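Local atomic coordinates of IL-4-inducing protein (Schistosoma mansoni, PDB entry 4EL6), a protein that binds IgE through a crystallin-type fold and so triggers antigen-independent activation of basophils, with release of interleukin-4. Residues Y54-D59 against V101-Q106. Numbering follows the deposited sequence.
Sequences YWYLFD and VECINQ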
ATOM      1  N   TYR A  54       3.284   6.597   4.921  1.00 12.52           N
ATOM      2  CA  TYR A  54       1.868   6.226   4.811  1.00 10.90           C
ATOM      3  C   TYR A  54       1.637   5.894   3.354  1.00 10.95           C
ATOM      4  O   TYR A  54       2.085   6.645   2.508  1.00 13.14           O
ATOM      5  CB  TYR A  54       0.909   7.356   5.260  1.00 11.70           C
ATOM      6  CG  TYR A  54      -0.500   6.856   5.457  1.00 12.08           C
ATOM      7  CD1 TYR A  54      -1.393   6.771   4.388  1.00 12.31           C
ATOM      8  CD2 TYR A  54      -0.962   6.489   6.692  1.00 12.81           C
ATOM      9  CE1 TYR A  54      -2.648   6.262   4.532  1.00 11.45           C
ATOM     10  CE2 TYR A  54      -2.234   5.994   6.873  1.00 12.74           C
ATOM     11  CZ  TYR A  54      -3.098   5.911   5.776  1.00 13.02           C
ATOM     12  OH  TYR A  54      -4.336   5.407   5.933  1.00 13.69           O
ATOM     13  N   TRP A  55       0.961   4.776   3.059  1.00  9.23           N
ATOM     14  CA  TRP A  55       0.823   4.330   1.681  1.00  8.24           C
ATOM     15  C   TRP A  55      -0.632   4.229   1.278  1.00  8.15           C
ATOM     16  O   TRP A  55      -1.449   3.735   2.041  1.00  8.23           O
ATOM     17  CB  TRP A  55       1.491   2.990   1.500  1.00  7.63           C
ATOM     18  CG  TRP A  55       2.991   2.997   1.621  1.00  7.27           C
ATOM     19  CD1 TRP A  55       3.772   2.973   2.786  1.00  7.64           C
ATOM     20  CD2 TRP A  55       3.911   3.056   0.527  1.00  7.21           C
ATOM     21  NE1 TRP A  55       5.134   3.010   2.456  1.00  7.96           N
ATOM     22  CE2 TRP A  55       5.263   3.010   1.108  1.00  7.01           C
ATOM     23  CE3 TRP A  55       3.771   3.064  -0.881  1.00  7.44           C
ATOM     24  CZ2 TRP A  55       6.372   2.972   0.294  1.00  7.60           C
ATOM     25  CZ3 TRP A  55       4.934   3.015  -1.660  1.00  7.73           C
ATOM     26  CH2 TRP A  55       6.188   2.995  -1.045  1.00  7.05           C
ATOM     27  N   TYR A  56      -0.985   4.722   0.090  1.00  8.28           N
ATOM     28  CA  TYR A  56      -2.299   4.509  -0.501  1.00  8.05           C
ATOM     29  C   TYR A  56      -2.223   3.558  -1.685  1.00  8.06           C
ATOM     30  O   TYR A  56      -1.378   3.679  -2.606  1.00  6.82           O
ATOM     31  CB  TYR A  56      -2.861   5.846  -0.969  1.00  8.66           C
ATOM     32  CG  TYR A  56      -3.424   6.692   0.144  1.00  9.68           C
ATOM     33  CD1 TYR A  56      -4.510   6.233   0.875  1.00 11.44           C
ATOM     34  CD2 TYR A  56      -2.847   7.927   0.475  1.00 11.25           C
ATOM     35  CE1 TYR A  56      -5.045   7.013   1.893  1.00 12.51           C
ATOM     36  CE2 TYR A  56      -3.377   8.654   1.530  1.00 12.42           C
ATOM     37  CZ  TYR A  56      -4.499   8.207   2.148  1.00 13.33           C
ATOM     38  OH  TYR A  56      -5.024   8.969   3.183  1.00 19.71           O
ATOM     39  N   LEU A  57      -3.119   2.583  -1.673  1.00  7.39           N
ATOM     40  CA  LEU A  57      -3.301   1.634  -2.780  1.00  7.81           C
ATOM     41  C   LEU A  57      -4.625   1.905  -3.458  1.00  7.36           C
ATOM     42  O   LEU A  57      -5.613   2.185  -2.769  1.00  7.02           O
ATOM     43  CB  LEU A  57      -3.384   0.201  -2.268  1.00  8.59           C
ATOM     44  CG  LEU A  57      -2.427  -0.206  -1.199  1.00 10.67           C
ATOM     45  CD1 LEU A  57      -2.557  -1.650  -0.764  1.00 11.70           C
ATOM     46  CD2 LEU A  57      -1.072   0.027  -1.617  1.00 11.68           C
ATOM     47  N   PHE A  58      -4.656   1.881  -4.787  1.00  6.52           N
ATOM     48  CA  PHE A  58      -5.774   2.240  -5.570  1.00  6.26           C
ATOM     49  C   PHE A  58      -6.152   1.149  -6.550  1.00  6.56           C
ATOM     50  O   PHE A  58      -5.254   0.459  -7.084  1.00  6.34           O
ATOM     51  CB  PHE A  58      -5.393   3.468  -6.441  1.00  6.35           C
ATOM     52  CG  PHE A  58      -5.086   4.683  -5.641  1.00  6.42           C
ATOM     53  CD1 PHE A  58      -3.788   4.902  -5.181  1.00  6.67           C
ATOM     54  CD2 PHE A  58      -6.080   5.661  -5.374  1.00  6.68           C
ATOM     55  CE1 PHE A  58      -3.479   6.057  -4.499  1.00  6.60           C
ATOM     56  CE2 PHE A  58      -5.771   6.791  -4.646  1.00  6.71           C
ATOM     57  CZ  PHE A  58      -4.491   6.969  -4.167  1.00  6.71           C
ATOM     58  N   ASP A  59      -7.464   0.978  -6.856  1.00  6.66           N
ATOM     59  CA  ASP A  59      -7.849  -0.064  -7.811  1.00  7.15           C
ATOM     60  C   ASP A  59      -7.958   0.450  -9.243  1.00  7.49           C
ATOM     61  O   ASP A  59      -8.343  -0.326 -10.114  1.00  8.07           O
ATOM     62  CB  ASP A  59      -9.110  -0.834  -7.390  1.00  7.15           C
ATOM     63  CG  ASP A  59     -10.429  -0.123  -7.802  1.00  7.36           C
ATOM     64  OD1 ASP A  59     -10.463   1.112  -8.016  1.00  7.49           O
ATOM     65  OD2 ASP A  59     -11.460  -0.858  -7.916  1.00  9.04           O
ATOM     66  N   VAL A 101      -2.177  13.171   6.603  1.00 29.27           N
ATOM     67  CA  VAL A 101      -1.525  12.711   5.404  1.00 26.08           C
ATOM     68  C   VAL A 101      -2.057  13.668   4.417  1.00 25.29           C
ATOM     69  O   VAL A 101      -3.288  13.778   4.254  1.00 25.15           O
ATOM     70  CB  VAL A 101      -1.979  11.251   5.046  1.00 24.08           C
ATOM     71  CG1 VAL A 101      -1.211  10.685   3.880  1.00 22.90           C
ATOM     72  CG2 VAL A 101      -1.808  10.310   6.242  1.00 23.87           C
ATOM     73  N   GLU A 102      -1.163  14.360   3.734  1.00 28.12           N
ATOM     74  CA  GLU A 102      -1.570  15.453   2.855  1.00 30.91           C
ATOM     75  C   GLU A 102      -1.560  15.118   1.348  1.00 26.38           C
ATOM     76  O   GLU A 102      -2.023  15.957   0.511  1.00 24.15           O
ATOM     77  CB  GLU A 102      -0.705  16.715   3.145  1.00 38.33           C
ATOM     78  CG  GLU A 102      -0.965  17.387   4.523  1.00 47.24           C
ATOM     79  CD  GLU A 102      -2.140  18.419   4.556  1.00 58.01           C
ATOM     80  OE1 GLU A 102      -2.518  18.983   3.475  1.00 65.56           O
ATOM     81  OE2 GLU A 102      -2.692  18.691   5.668  1.00 59.16           O
ATOM     82  N   CYS A 103      -1.063  13.931   0.983  1.00 21.41           N
ATOM     83  CA  CYS A 103      -0.728  13.669  -0.412  1.00 18.90           C
ATOM     84  C   CYS A 103      -1.907  13.561  -1.373  1.00 21.48           C
ATOM     85  O   CYS A 103      -1.718  13.639  -2.597  1.00 25.19           O
ATOM     86  CB  CYS A 103       0.110  12.436  -0.545  1.00 18.27           C
ATOM     87  SG  CYS A 103      -0.810  10.946  -0.053  1.00 17.83           S
ATOM     88  N   ILE A 104      -3.134  13.375  -0.890  1.00 20.94           N
ATOM     89  CA  ILE A 104      -4.234  13.270  -1.858  0.61 23.63           C
ATOM     90  C   ILE A 104      -5.106  14.543  -1.850  1.00 25.61           C
ATOM     91  O   ILE A 104      -6.033  14.673  -2.708  1.00 27.14           O
ATOM     92  CB  ILE A 104      -5.066  11.958  -1.706  0.61 22.59           C
ATOM     93  CG1 ILE A 104      -5.497  11.711  -0.269  0.61 22.30           C
ATOM     94  CG2 ILE A 104      -4.300  10.707  -2.222  0.61 21.01           C
ATOM     95  CD1 ILE A 104      -6.467  10.567  -0.125  0.61 21.23           C
ATOM     96  N   ASN A 105      -4.766  15.499  -0.959  1.00 25.61           N
ATOM     97  CA  ASN A 105      -5.459  16.799  -0.799  1.00 30.60           C
ATOM     98  C   ASN A 105      -5.213  17.659  -2.037  1.00 39.88           C
ATOM     99  O   ASN A 105      -4.160  17.528  -2.690  1.00 35.89           O
ATOM    100  CB  ASN A 105      -4.944  17.595   0.424  1.00 30.97           C
ATOM    101  CG  ASN A 105      -5.236  16.902   1.746  1.00 28.95           C
ATOM    102  OD1 ASN A 105      -6.080  16.015   1.821  1.00 31.08           O
ATOM    103  ND2 ASN A 105      -4.531  17.317   2.804  1.00 33.26           N
ATOM    104  N   GLN A 106      -6.162  18.548  -2.344  1.00 45.92           N
ATOM    105  CA  GLN A 106      -5.950  19.502  -3.422  1.00 55.08           C
ATOM    106  C   GLN A 106      -4.964  20.607  -2.993  1.00 54.73           C
ATOM    107  O   GLN A 106      -4.798  20.869  -1.796  1.00 47.79           O
ATOM    108  CB  GLN A 106      -7.261  20.087  -3.920  1.00 60.45           C
ATOM    109  CG  GLN A 106      -7.147  20.533  -5.374  1.00 73.50           C
ATOM    110  CD  GLN A 106      -8.222  21.525  -5.744  1.00 87.18           C
ATOM    111  OE1 GLN A 106      -9.371  21.359  -5.340  1.00111.30           O
ATOM    112  NE2 GLN A 106      -7.864  22.569  -6.500  1.00 85.22           N
ATOM    113  OXT GLN A 106      -4.275  21.225  -3.830  1.00 50.33           O
TER
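Tyr54 and Tyr56 meet the C-terminal tail, Val101 and Ile104 above all, with their rings started in different directions: CG of Tyr54 is anti to its backbone N (chi1 -166°), that of Tyr56 anti to its carbonyl carbon (chi1 -78°). The two rings become neighbours on one face of strand 52-58, CE1 of Tyr54 lying 3.5 Å above the plane of the Tyr56 ring, toward its rim. Val101 straddles the pair with its two methyls. CG2 sits over a face of Tyr54 in a CH-pi contact, 4.0 Å from the ring centroid, while CG1 reaches CE2 of Tyr56 at 3.8 Å. In the conformer described here, one of two modelled, Ile104 lays its CD1 methyl over a face of Tyr56, 4.2 Å from the ring centroid and touching CZ and OH, the two side chains crossing at about a right angle. In the same conformer its second branch, CG2, meets the edge of Phe58, 4.2 Å from CZ. Between these aliphatic groups the sulfur of Cys103 approaches Tyr56 in the ring plane, SG lying 3.7 Å from CD2, a sulfur-aromatic contact made at the edge. No hydrogen bond joins the two segments; apolar packing and this sulfur contact carry the interface, which lies at the protein surface. The tail is shaped by a type I turn from Glu102 to Asn105, closed by Asn105 N to Glu102 O at 3.1 Å. A disulfide from Cys103 to Cys93 ties it to strand 89-95, which pairs with strand 52-58 through backbone bonds of Tyr54 and Tyr56. Trp55 and Leu57 point to the other face, toward strand 9-12 of the second sheet. A disulfide-tethered C-terminal tail thus packs on part of the outer face of an antiparallel sheet in a beta/gamma-crystallin fold, against aromatic side chains of its central strand.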